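Local atomic coordinates of dihydrodipicolinate synthase family protein (Sinorhizobium meliloti, PDB entry 4DNH), a protein that is of unknown function but adopts a TIM-barrel fold and may be an enzyme related to dihydrodipicolinate synthase. Residues M89-P94 and V341-Q346; P47-D52 and A56-W61; K213-V218 and I240-Q245. All coordinates share one frame; numbering follows the deposited sequence.

Contacts 1 and 2 adjoin on one side of the barrel, their centres about 9 Å apart, whereas contact 3 lies on the opposite side of the chain's centre, about 33 Å from the centre of contact 1. Contacts 1 and 3 are buried and contact 2 is at the surface. All chemistry clear across 89-94/341-346 and 213-218/240-245 is apolar, the first between loops and the second between helices. By contrast, 47-52/56-61, within one loop, is tied by two hydrogen bonds. Contacts 1 and 2 share a seam: P57 CG packs on G90 O at 3.6 Å, and I59 CD1 on L91 CD1 at 3.8 Å.

Contact 1: M89-P94 and V341-Q346; sequences MGLGWP and VMIGGQ
In M89, a selenomethionine, CG stands anti to the backbone N (chi1 -151°) and the chain then bends at the selenium (chi3 116°), which brings CE against the end of the Q346 side chain, 3.7 Å from Q346 CD; the two chains meet at a slant. Three residues before Q346, I343 has a chi1 of -77°, which puts CG1 beside the backbone N and leaves the CG2 branch anti to that N. The two branches do different work: CG2 presses on the peptide after G90, 3.3 Å from G90 O, while CD1 meets L91 CD1 methyl to methyl at 3.7 Å.

The backbones come close as well, G90 CA lying 4.9 Å from G344 CA. A CB built on G90 would fall 2.8 Å from I343 CG2, so the isoleucine occupies just the place that a side chain would need, and the backbone angles of G90 independently call for glycine. On the other side, the backbone hydrogen bond from G345 N to M342 O (2.9 Å) closes a turn over I343 and G344, whose angles are those of a type II beta turn with glycine in its third position. I343 thus projects from the turn toward 89-94, and its carbonyl O is held by the side chain of Q86. M89 also rests on F322 and K324.

Residues 89-92 end the connection from strand 77-80, and G92 is the N-cap of helix 93-108. The arrangement is a TIM-barrel loop of the second beta-alpha unit, on the C-terminal side of the barrel strands, packed against a turn from the chain beyond the eighth strand.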
HETATM    1  N   MSE A  89       5.039 -11.787   2.509  1.00 53.22           N
HETATM    2  CA  MSE A  89       4.192 -12.284   3.595  1.00 54.19           C
HETATM    3  C   MSE A  89       2.983 -12.994   2.997  1.00 52.72           C
HETATM    4  O   MSE A  89       1.818 -12.699   3.329  1.00 53.90           O
HETATM    5  CB  MSE A  89       3.829 -11.095   4.499  1.00 58.63           C
HETATM    6  CG  MSE A  89       3.586 -11.530   5.953  1.00 74.61           C
HETATM    7 SE   MSE A  89       2.765 -10.078   7.032  1.00 94.03          SE
HETATM    8  CE  MSE A  89       1.016 -10.853   7.517  1.00 83.62           C
ATOM      9  N   GLY A  90       3.255 -13.940   2.100  1.00 47.56           N
ATOM     10  CA  GLY A  90       2.208 -14.657   1.377  1.00 43.81           C
ATOM     11  C   GLY A  90       2.355 -14.667  -0.143  1.00 42.39           C
ATOM     12  O   GLY A  90       1.990 -15.646  -0.805  1.00 43.17           O
ATOM     13  N   LEU A  91       2.865 -13.577  -0.709  1.00 39.40           N
ATOM     14  CA  LEU A  91       3.021 -13.481  -2.152  1.00 37.48           C
ATOM     15  C   LEU A  91       4.481 -13.665  -2.528  1.00 37.98           C
ATOM     16  O   LEU A  91       5.274 -12.757  -2.371  1.00 41.02           O
ATOM     17  CB  LEU A  91       2.488 -12.139  -2.659  1.00 37.48           C
ATOM     18  CG  LEU A  91       2.395 -12.023  -4.188  1.00 38.19           C
ATOM     19  CD1 LEU A  91       1.160 -12.739  -4.682  1.00 39.52           C
ATOM     20  CD2 LEU A  91       2.379 -10.585  -4.670  1.00 36.85           C
ATOM     21  N   GLY A  92       4.850 -14.848  -2.999  1.00 38.92           N
ATOM     22  CA  GLY A  92       6.236 -15.090  -3.389  1.00 40.66           C
ATOM     23  C   GLY A  92       6.634 -14.273  -4.615  1.00 46.35           C
ATOM     24  O   GLY A  92       5.789 -13.633  -5.273  1.00 46.92           O
ATOM     25  N   TRP A  93       7.924 -14.294  -4.924  1.00 47.43           N
ATOM     26  CA  TRP A  93       8.436 -13.635  -6.112  1.00 45.55           C
ATOM     27  C   TRP A  93       7.806 -14.151  -7.393  1.00 45.24           C
ATOM     28  O   TRP A  93       7.387 -13.355  -8.216  1.00 43.39           O
ATOM     29  CB  TRP A  93       9.958 -13.701  -6.140  1.00 45.44           C
ATOM     30  CG  TRP A  93      10.586 -13.293  -7.454  1.00 47.58           C
ATOM     31  CD1 TRP A  93      11.517 -14.005  -8.195  1.00 48.77           C
ATOM     32  CD2 TRP A  93      10.359 -12.053  -8.224  1.00 46.83           C
ATOM     33  NE1 TRP A  93      11.864 -13.327  -9.331  1.00 48.53           N
ATOM     34  CE2 TRP A  93      11.209 -12.155  -9.414  1.00 47.30           C
ATOM     35  CE3 TRP A  93       9.558 -10.923  -8.059  1.00 45.62           C
ATOM     36  CZ2 TRP A  93      11.249 -11.156 -10.382  1.00 46.64           C
ATOM     37  CZ3 TRP A  93       9.598  -9.928  -9.045  1.00 45.48           C
ATOM     38  CH2 TRP A  93      10.429 -10.044 -10.177  1.00 46.66           C
ATOM     39  N   PRO A  94       7.700 -15.486  -7.576  1.00 48.03           N
ATOM     40  CA  PRO A  94       7.088 -15.968  -8.834  1.00 47.02           C
ATOM     41  C   PRO A  94       5.699 -15.379  -9.130  1.00 46.82           C
ATOM     42  O   PRO A  94       5.424 -14.942 -10.253  1.00 47.36           O
ATOM     43  CB  PRO A  94       6.999 -17.486  -8.611  1.00 44.31           C
ATOM     44  CG  PRO A  94       8.169 -17.777  -7.731  1.00 45.11           C
ATOM     45  CD  PRO A  94       8.221 -16.613  -6.769  1.00 46.82           C
ATOM     46  N   VAL A 341     -11.639 -14.441   1.254  1.00 37.20           N
ATOM     47  CA  VAL A 341     -10.578 -15.448   1.336  1.00 36.20           C
ATOM     48  C   VAL A 341      -9.342 -14.723   0.860  1.00 36.96           C
ATOM     49  O   VAL A 341      -9.393 -14.008  -0.141  1.00 37.12           O
ATOM     50  CB  VAL A 341     -10.880 -16.695   0.464  1.00 35.05           C
ATOM     51  CG1 VAL A 341      -9.693 -17.646   0.399  1.00 33.52           C
ATOM     52  CG2 VAL A 341     -12.100 -17.430   0.996  1.00 35.25           C
HETATM   53  N   MSE A 342      -8.249 -14.837   1.606  1.00 38.09           N
HETATM   54  CA  MSE A 342      -7.026 -14.099   1.256  1.00 35.45           C
HETATM   55  C   MSE A 342      -5.853 -15.015   1.060  1.00 34.05           C
HETATM   56  O   MSE A 342      -5.782 -16.109   1.650  1.00 33.01           O
HETATM   57  CB  MSE A 342      -6.675 -13.143   2.376  1.00 35.48           C
HETATM   58  CG  MSE A 342      -7.730 -12.058   2.607  1.00 40.99           C
HETATM   59 SE   MSE A 342      -7.062 -10.766   3.968  1.00 51.06          SE
HETATM   60  CE  MSE A 342      -8.823 -10.012   4.369  1.00 48.20           C
ATOM     61  N   ILE A 343      -4.900 -14.576   0.239  1.00 34.71           N
ATOM     62  CA  ILE A 343      -3.571 -15.187   0.225  1.00 34.64           C
ATOM     63  C   ILE A 343      -3.106 -15.345   1.675  1.00 33.51           C
ATOM     64  O   ILE A 343      -3.387 -14.491   2.520  1.00 31.72           O
ATOM     65  CB  ILE A 343      -2.562 -14.283  -0.486  1.00 36.73           C
ATOM     66  CG1 ILE A 343      -2.741 -14.357  -1.989  1.00 37.34           C
ATOM     67  CG2 ILE A 343      -1.140 -14.692  -0.129  1.00 39.99           C
ATOM     68  CD1 ILE A 343      -1.921 -13.303  -2.693  1.00 36.90           C
ATOM     69  N   GLY A 344      -2.403 -16.432   1.957  1.00 34.15           N
ATOM     70  CA  GLY A 344      -1.881 -16.675   3.290  1.00 33.25           C
ATOM     71  C   GLY A 344      -2.957 -17.002   4.306  1.00 35.74           C
ATOM     72  O   GLY A 344      -2.638 -17.275   5.459  1.00 38.14           O
ATOM     73  N   GLY A 345      -4.232 -16.974   3.909  1.00 34.24           N
ATOM     74  CA  GLY A 345      -5.310 -17.336   4.838  1.00 33.39           C
ATOM     75  C   GLY A 345      -5.552 -16.257   5.877  1.00 34.77           C
ATOM     76  O   GLY A 345      -6.059 -16.498   6.968  1.00 35.19           O
ATOM     77  N   GLN A 346      -5.225 -15.036   5.514  1.00 37.04           N
ATOM     78  CA  GLN A 346      -5.289 -13.935   6.448  1.00 38.11           C
ATOM     79  C   GLN A 346      -6.663 -13.301   6.706  1.00 37.70           C
ATOM     80  O   GLN A 346      -6.746 -12.319   7.466  1.00 38.59           O
ATOM     81  CB  GLN A 346      -4.247 -12.895   6.051  1.00 40.10           C
ATOM     82  CG  GLN A 346      -2.855 -13.388   6.381  1.00 44.39           C
ATOM     83  CD  GLN A 346      -1.775 -12.517   5.815  1.00 51.05           C
ATOM     84  OE1 GLN A 346      -0.721 -13.010   5.416  1.00 57.74           O
ATOM     85  NE2 GLN A 346      -2.017 -11.217   5.777  1.00 52.78           N
TER

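Contact 2: P47-D52 and A56-W61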
ATOM      1  N   PRO A  47     -10.773 -18.648  -4.342  1.00 36.97           N
ATOM      2  CA  PRO A  47     -11.261 -19.495  -3.253  1.00 37.92           C
ATOM      3  C   PRO A  47     -11.587 -20.943  -3.672  1.00 43.40           C
ATOM      4  O   PRO A  47     -12.054 -21.712  -2.830  1.00 48.94           O
ATOM      5  CB  PRO A  47     -12.536 -18.772  -2.807  1.00 35.73           C
ATOM      6  CG  PRO A  47     -13.046 -18.113  -4.046  1.00 35.91           C
ATOM      7  CD  PRO A  47     -11.828 -17.747  -4.862  1.00 36.49           C
ATOM      8  N   LEU A  48     -11.351 -21.312  -4.937  1.00 41.81           N
ATOM      9  CA  LEU A  48     -11.672 -22.675  -5.431  1.00 42.53           C
ATOM     10  C   LEU A  48     -10.447 -23.516  -5.749  1.00 41.48           C
ATOM     11  O   LEU A  48     -10.567 -24.669  -6.180  1.00 42.88           O
ATOM     12  CB  LEU A  48     -12.617 -22.649  -6.656  1.00 43.47           C
ATOM     13  CG  LEU A  48     -14.001 -21.993  -6.458  1.00 47.72           C
ATOM     14  CD1 LEU A  48     -14.888 -22.103  -7.696  1.00 48.98           C
ATOM     15  CD2 LEU A  48     -14.737 -22.530  -5.233  1.00 47.68           C
ATOM     16  N   ALA A  49      -9.270 -22.950  -5.527  1.00 40.38           N
ATOM     17  CA  ALA A  49      -8.030 -23.644  -5.839  1.00 40.65           C
ATOM     18  C   ALA A  49      -7.693 -24.713  -4.803  1.00 44.56           C
ATOM     19  O   ALA A  49      -8.012 -24.569  -3.616  1.00 45.48           O
ATOM     20  CB  ALA A  49      -6.896 -22.650  -5.964  1.00 37.77           C
ATOM     21  N   ASP A  50      -7.042 -25.778  -5.267  1.00 47.97           N
ATOM     22  CA  ASP A  50      -6.557 -26.862  -4.416  1.00 50.62           C
ATOM     23  C   ASP A  50      -5.172 -26.538  -3.834  1.00 51.23           C
ATOM     24  O   ASP A  50      -4.229 -27.310  -3.999  1.00 56.63           O
ATOM     25  CB  ASP A  50      -6.522 -28.185  -5.216  1.00 53.30           C
ATOM     26  CG  ASP A  50      -6.373 -29.419  -4.318  1.00 60.56           C
ATOM     27  OD1 ASP A  50      -6.674 -29.321  -3.110  1.00 64.54           O
ATOM     28  OD2 ASP A  50      -5.959 -30.491  -4.812  1.00 63.64           O
ATOM     29  N   ASN A  51      -5.048 -25.387  -3.178  1.00 47.57           N
ATOM     30  CA  ASN A  51      -3.799 -24.971  -2.516  1.00 48.55           C
ATOM     31  C   ASN A  51      -3.774 -25.291  -1.013  1.00 54.42           C
ATOM     32  O   ASN A  51      -4.813 -25.603  -0.430  1.00 58.19           O
ATOM     33  CB  ASN A  51      -3.604 -23.467  -2.706  1.00 46.57           C
ATOM     34  CG  ASN A  51      -4.751 -22.641  -2.118  1.00 46.26           C
ATOM     35  OD1 ASN A  51      -5.906 -23.056  -2.143  1.00 43.17           O
ATOM     36  ND2 ASN A  51      -4.429 -21.458  -1.593  1.00 47.31           N
ATOM     37  N   ASP A  52      -2.596 -25.229  -0.386  1.00 57.12           N
ATOM     38  CA  ASP A  52      -2.500 -25.128   1.087  1.00 52.29           C
ATOM     39  C   ASP A  52      -2.427 -23.635   1.405  1.00 48.59           C
ATOM     40  O   ASP A  52      -1.388 -23.015   1.169  1.00 51.19           O
ATOM     41  CB  ASP A  52      -1.254 -25.815   1.642  1.00 52.19           C
ATOM     42  CG  ASP A  52      -1.077 -27.219   1.131  1.00 59.68           C
ATOM     43  OD1 ASP A  52      -1.923 -28.095   1.443  1.00 65.24           O
ATOM     44  OD2 ASP A  52      -0.061 -27.456   0.437  1.00 60.27           O
ATOM     45  N   ALA A  56       0.964 -21.750   0.169  1.00 49.38           N
ATOM     46  CA  ALA A  56       1.135 -21.240  -1.204  1.00 47.92           C
ATOM     47  C   ALA A  56      -0.156 -20.636  -1.780  1.00 48.66           C
ATOM     48  O   ALA A  56      -1.242 -21.193  -1.581  1.00 50.98           O
ATOM     49  CB  ALA A  56       1.684 -22.329  -2.123  1.00 45.95           C
ATOM     50  N   PRO A  57      -0.041 -19.504  -2.509  1.00 44.82           N
ATOM     51  CA  PRO A  57      -1.227 -18.755  -2.914  1.00 44.29           C
ATOM     52  C   PRO A  57      -1.823 -19.229  -4.246  1.00 44.78           C
ATOM     53  O   PRO A  57      -1.142 -19.874  -5.045  1.00 46.13           O
ATOM     54  CB  PRO A  57      -0.683 -17.341  -3.060  1.00 41.95           C
ATOM     55  CG  PRO A  57       0.699 -17.569  -3.607  1.00 43.24           C
ATOM     56  CD  PRO A  57       1.193 -18.853  -2.992  1.00 43.60           C
ATOM     57  N   ALA A  58      -3.099 -18.915  -4.451  1.00 41.93           N
ATOM     58  CA  ALA A  58      -3.787 -19.153  -5.712  1.00 40.51           C
ATOM     59  C   ALA A  58      -4.571 -17.896  -5.970  1.00 39.34           C
ATOM     60  O   ALA A  58      -5.377 -17.488  -5.127  1.00 41.55           O
ATOM     61  CB  ALA A  58      -4.713 -20.337  -5.599  1.00 40.62           C
ATOM     62  N   ILE A  59      -4.322 -17.271  -7.113  1.00 36.52           N
ATOM     63  CA  ILE A  59      -4.808 -15.917  -7.361  1.00 36.14           C
ATOM     64  C   ILE A  59      -5.943 -15.906  -8.378  1.00 38.12           C
ATOM     65  O   ILE A  59      -5.936 -16.654  -9.356  1.00 38.95           O
ATOM     66  CB  ILE A  59      -3.648 -14.996  -7.820  1.00 37.00           C
ATOM     67  CG1 ILE A  59      -2.608 -14.861  -6.693  1.00 37.35           C
ATOM     68  CG2 ILE A  59      -4.159 -13.624  -8.257  1.00 36.19           C
ATOM     69  CD1 ILE A  59      -1.268 -14.293  -7.120  1.00 39.46           C
ATOM     70  N   ASP A  60      -6.935 -15.066  -8.131  1.00 39.37           N
ATOM     71  CA  ASP A  60      -7.952 -14.812  -9.122  1.00 39.06           C
ATOM     72  C   ASP A  60      -7.481 -13.634  -9.970  1.00 39.43           C
ATOM     73  O   ASP A  60      -7.635 -12.486  -9.578  1.00 43.67           O
ATOM     74  CB  ASP A  60      -9.270 -14.497  -8.419  1.00 41.46           C
ATOM     75  CG  ASP A  60     -10.394 -14.219  -9.384  1.00 46.27           C
ATOM     76  OD1 ASP A  60     -10.144 -14.144 -10.605  1.00 48.87           O
ATOM     77  OD2 ASP A  60     -11.540 -14.069  -8.929  1.00 47.94           O
ATOM     78  N   TRP A  61      -6.893 -13.906 -11.126  1.00 40.19           N
ATOM     79  CA  TRP A  61      -6.382 -12.831 -12.003  1.00 40.89           C
ATOM     80  C   TRP A  61      -7.409 -11.831 -12.468  1.00 42.32           C
ATOM     81  O   TRP A  61      -7.168 -10.627 -12.439  1.00 43.61           O
ATOM     82  CB  TRP A  61      -5.645 -13.433 -13.176  1.00 40.30           C
ATOM     83  CG  TRP A  61      -4.514 -14.294 -12.687  1.00 40.41           C
ATOM     84  CD1 TRP A  61      -4.432 -15.680 -12.701  1.00 41.72           C
ATOM     85  CD2 TRP A  61      -3.278 -13.841 -12.037  1.00 38.82           C
ATOM     86  NE1 TRP A  61      -3.242 -16.103 -12.161  1.00 41.89           N
ATOM     87  CE2 TRP A  61      -2.511 -15.047 -11.731  1.00 39.14           C
ATOM     88  CE3 TRP A  61      -2.741 -12.598 -11.715  1.00 39.03           C
ATOM     89  CZ2 TRP A  61      -1.276 -14.993 -11.119  1.00 39.26           C
ATOM     90  CZ3 TRP A  61      -1.491 -12.553 -11.100  1.00 40.46           C
ATOM     91  CH2 TRP A  61      -0.777 -13.728 -10.800  1.00 40.42           C
TER
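A56 meets D52 and N51 with both of its backbone polar groups. Its N donates to D52 O over 2.9 Å, and the N-H...O angle of 170° makes the bond almost straight. A56 O accepts from N51 ND2 at 3.2 Å (161°); the donor lies in the carbonyl plane and the oxygen nearly in the plane of the asparagine amide. N51 achieves this with CG between its backbone N and carbonyl carbon (chi1 60°), which folds the amide back over the loop. An alanine here would remove that amide, and A56 O would probably be left without this donor and the turn held by the D52 bond with less support.

P57 has its CB pointing away from 47-52, and its ring touches I343 and E95. A58 points its CB toward 47-52, modelled 3.2 Å from A49 CB, a separation so short for two methyls that its value is doubtful, and its backbone pairs with D46. I59 points away, to touch V43 and L91, and its CG2 sits 3.8 Å above one face of the W61 ring, displaced toward the rim. D60 is the N-cap of helix 61-73, and the W61 ring forms a cation-pi contact with R102.

The loop therefore doubles back between strand 37-40 and helix 61-73, and P57, I59 and W61 lie against helix 93-108.

Contact 3: K213-V218 and I240-Q245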
ATOM      1  N   LYS A 213      19.862   9.757   7.905  1.00 77.93           N
ATOM      2  CA  LYS A 213      21.109  10.351   7.384  1.00 79.60           C
ATOM      3  C   LYS A 213      21.708   9.544   6.226  1.00 76.89           C
ATOM      4  O   LYS A 213      22.057  10.099   5.188  1.00 75.66           O
ATOM      5  CB  LYS A 213      22.137  10.476   8.520  1.00 84.21           C
ATOM      6  CG  LYS A 213      23.321  11.399   8.253  1.00 89.58           C
ATOM      7  CD  LYS A 213      24.491  11.040   9.164  1.00 93.07           C
ATOM      8  CE  LYS A 213      24.969  12.224  10.001  1.00 96.42           C
ATOM      9  NZ  LYS A 213      25.614  13.314   9.212  1.00 97.60           N
ATOM     10  N   THR A 214      21.820   8.232   6.423  1.00 75.06           N
ATOM     11  CA  THR A 214      22.353   7.325   5.417  1.00 73.16           C
ATOM     12  C   THR A 214      21.444   7.306   4.198  1.00 71.74           C
ATOM     13  O   THR A 214      21.920   7.262   3.062  1.00 74.59           O
ATOM     14  CB  THR A 214      22.455   5.888   5.962  1.00 73.83           C
ATOM     15  OG1 THR A 214      22.957   5.914   7.299  1.00 77.80           O
ATOM     16  CG2 THR A 214      23.378   5.035   5.104  1.00 75.09           C
ATOM     17  N   CYS A 215      20.137   7.336   4.447  1.00 68.42           N
ATOM     18  CA  CYS A 215      19.132   7.274   3.395  1.00 66.73           C
ATOM     19  C   CYS A 215      19.175   8.527   2.525  1.00 67.35           C
ATOM     20  O   CYS A 215      19.185   8.436   1.290  1.00 68.23           O
ATOM     21  CB  CYS A 215      17.746   7.105   4.002  1.00 66.71           C
ATOM     22  SG  CYS A 215      16.459   6.897   2.763  1.00 65.86           S
ATOM     23  N   LEU A 216      19.215   9.686   3.184  1.00 66.45           N
ATOM     24  CA  LEU A 216      19.374  10.966   2.513  1.00 68.81           C
ATOM     25  C   LEU A 216      20.636  11.008   1.649  1.00 71.17           C
ATOM     26  O   LEU A 216      20.594  11.491   0.517  1.00 71.52           O
ATOM     27  CB  LEU A 216      19.370  12.121   3.527  1.00 70.95           C
ATOM     28  CG  LEU A 216      18.005  12.533   4.097  1.00 71.77           C
ATOM     29  CD1 LEU A 216      18.142  13.628   5.142  1.00 72.46           C
ATOM     30  CD2 LEU A 216      17.045  12.972   2.991  1.00 73.10           C
ATOM     31  N   ASP A 217      21.740  10.483   2.181  1.00 72.18           N
ATOM     32  CA  ASP A 217      23.024  10.451   1.469  1.00 74.66           C
ATOM     33  C   ASP A 217      22.945   9.695   0.129  1.00 76.10           C
ATOM     34  O   ASP A 217      23.507  10.139  -0.874  1.00 78.17           O
ATOM     35  CB  ASP A 217      24.134   9.872   2.367  1.00 75.39           C
ATOM     36  CG  ASP A 217      24.666  10.885   3.389  1.00 79.87           C
ATOM     37  OD1 ASP A 217      24.350  12.096   3.298  1.00 82.47           O
ATOM     38  OD2 ASP A 217      25.425  10.472   4.290  1.00 81.05           O
ATOM     39  N   VAL A 218      22.235   8.567   0.119  1.00 74.10           N
ATOM     40  CA  VAL A 218      22.008   7.786  -1.100  1.00 73.04           C
ATOM     41  C   VAL A 218      21.250   8.597  -2.158  1.00 75.86           C
ATOM     42  O   VAL A 218      21.674   8.654  -3.314  1.00 79.47           O
ATOM     43  CB  VAL A 218      21.239   6.478  -0.804  1.00 68.93           C
ATOM     44  CG1 VAL A 218      20.952   5.734  -2.094  1.00 67.93           C
ATOM     45  CG2 VAL A 218      22.019   5.590   0.159  1.00 67.21           C
ATOM     46  N   ILE A 240       8.079  14.841   7.864  1.00 54.87           N
ATOM     47  CA  ILE A 240       8.126  16.285   7.680  1.00 56.52           C
ATOM     48  C   ILE A 240       9.573  16.747   7.692  1.00 58.23           C
ATOM     49  O   ILE A 240       9.983  17.529   6.829  1.00 58.74           O
ATOM     50  CB  ILE A 240       7.268  17.028   8.731  1.00 58.26           C
ATOM     51  CG1 ILE A 240       5.774  16.747   8.460  1.00 55.98           C
ATOM     52  CG2 ILE A 240       7.562  18.521   8.716  1.00 59.57           C
ATOM     53  CD1 ILE A 240       4.804  17.268   9.501  1.00 54.82           C
ATOM     54  N   VAL A 241      10.350  16.217   8.638  1.00 58.49           N
ATOM     55  CA  VAL A 241      11.773  16.547   8.737  1.00 61.46           C
ATOM     56  C   VAL A 241      12.547  16.066   7.512  1.00 64.24           C
ATOM     57  O   VAL A 241      13.539  16.679   7.117  1.00 69.52           O
ATOM     58  CB  VAL A 241      12.414  16.027  10.053  1.00 61.47           C
ATOM     59  CG1 VAL A 241      13.935  16.165  10.037  1.00 61.98           C
ATOM     60  CG2 VAL A 241      11.834  16.762  11.259  1.00 61.08           C
HETATM   61  N   MSE A 242      12.079  14.996   6.887  1.00 64.83           N
HETATM   62  CA  MSE A 242      12.822  14.418   5.779  1.00 67.32           C
HETATM   63  C   MSE A 242      12.494  15.059   4.469  1.00 65.49           C
HETATM   64  O   MSE A 242      13.386  15.278   3.648  1.00 66.81           O
HETATM   65  CB  MSE A 242      12.589  12.926   5.704  1.00 71.00           C
HETATM   66  CG  MSE A 242      13.799  12.328   5.010  1.00 80.32           C
HETATM   67 SE   MSE A 242      13.374  10.447   4.688  1.00 93.72          SE
HETATM   68  CE  MSE A 242      15.183   9.887   4.144  1.00 93.11           C
ATOM     69  N   ARG A 243      11.222  15.381   4.263  1.00 62.77           N
ATOM     70  CA  ARG A 243      10.793  15.996   3.007  1.00 60.46           C
ATOM     71  C   ARG A 243      11.349  17.415   2.781  1.00 65.78           C
ATOM     72  O   ARG A 243      11.300  17.933   1.664  1.00 69.65           O
ATOM     73  CB  ARG A 243       9.269  15.966   2.878  1.00 54.85           C
ATOM     74  CG  ARG A 243       8.522  16.859   3.846  1.00 51.99           C
ATOM     75  CD  ARG A 243       7.039  16.811   3.547  1.00 49.10           C
ATOM     76  NE  ARG A 243       6.307  17.667   4.466  1.00 50.19           N
ATOM     77  CZ  ARG A 243       4.984  17.666   4.630  1.00 49.72           C
ATOM     78  NH1 ARG A 243       4.209  16.845   3.934  1.00 46.13           N
ATOM     79  NH2 ARG A 243       4.436  18.493   5.515  1.00 51.94           N
ATOM     80  N   ARG A 244      11.880  18.021   3.840  1.00 69.04           N
ATOM     81  CA  ARG A 244      12.483  19.363   3.782  1.00 71.33           C
ATOM     82  C   ARG A 244      13.968  19.316   3.402  1.00 74.72           C
ATOM     83  O   ARG A 244      14.520  20.303   2.903  1.00 77.11           O
ATOM     84  CB  ARG A 244      12.276  20.108   5.106  1.00 67.99           C
ATOM     85  CG  ARG A 244      10.815  20.460   5.385  1.00 66.30           C
ATOM     86  CD  ARG A 244      10.562  20.854   6.845  1.00 66.73           C
ATOM     87  NE  ARG A 244       9.156  21.211   7.058  1.00 64.45           N
ATOM     88  CZ  ARG A 244       8.674  21.849   8.121  1.00 63.63           C
ATOM     89  NH1 ARG A 244       9.472  22.238   9.108  1.00 66.25           N
ATOM     90  NH2 ARG A 244       7.378  22.114   8.189  1.00 61.79           N
ATOM     91  N   GLN A 245      14.592  18.159   3.622  1.00 74.39           N
ATOM     92  CA  GLN A 245      16.005  17.940   3.315  1.00 75.45           C
ATOM     93  C   GLN A 245      16.211  17.225   1.982  1.00 73.89           C
ATOM     94  O   GLN A 245      17.348  16.978   1.582  1.00 74.77           O
ATOM     95  CB  GLN A 245      16.678  17.127   4.423  1.00 75.90           C
ATOM     96  CG  GLN A 245      16.530  17.703   5.817  1.00 79.09           C
ATOM     97  CD  GLN A 245      17.522  17.104   6.792  1.00 83.90           C
ATOM     98  OE1 GLN A 245      17.141  16.423   7.744  1.00 87.96           O
ATOM     99  NE2 GLN A 245      18.807  17.344   6.550  1.00 83.24           N
TER
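A backbone hydrogen bond from Q245 N to M242 O, 3.1 Å long, joins the two residues of 240-245 that meet L216. Facing 213-218, the contact itself is apolar. M242, a selenomethionine, runs out fully extended, with CG anti to the backbone N (chi1 -155°), and so carries CE across to helix 208-221. There the methyl lies 3.5 Å from C215 SG and 3.8 Å from L216 CD2. The L216 and M242 chains run antiparallel alongside each other, so that CD2 also comes 3.9 Å from M242 CG, nearer the root of the chain.

The other branch of the leucine serves Q245: L216 CD1 rests over the flat amide of Q245 as well as against CB, 3.9 Å from both Q245 CB and Q245 CD, at the exposed margin of the patch. Behind this face, R243 and R244 both form salt bridges to D267.

Beneath, C215 and M242 both touch I229, and M242 reaches I231 as well. The arrangement is that of two consecutive outer helices of the (beta/alpha)8 barrel, packed side by side over strand 226-232, which links them.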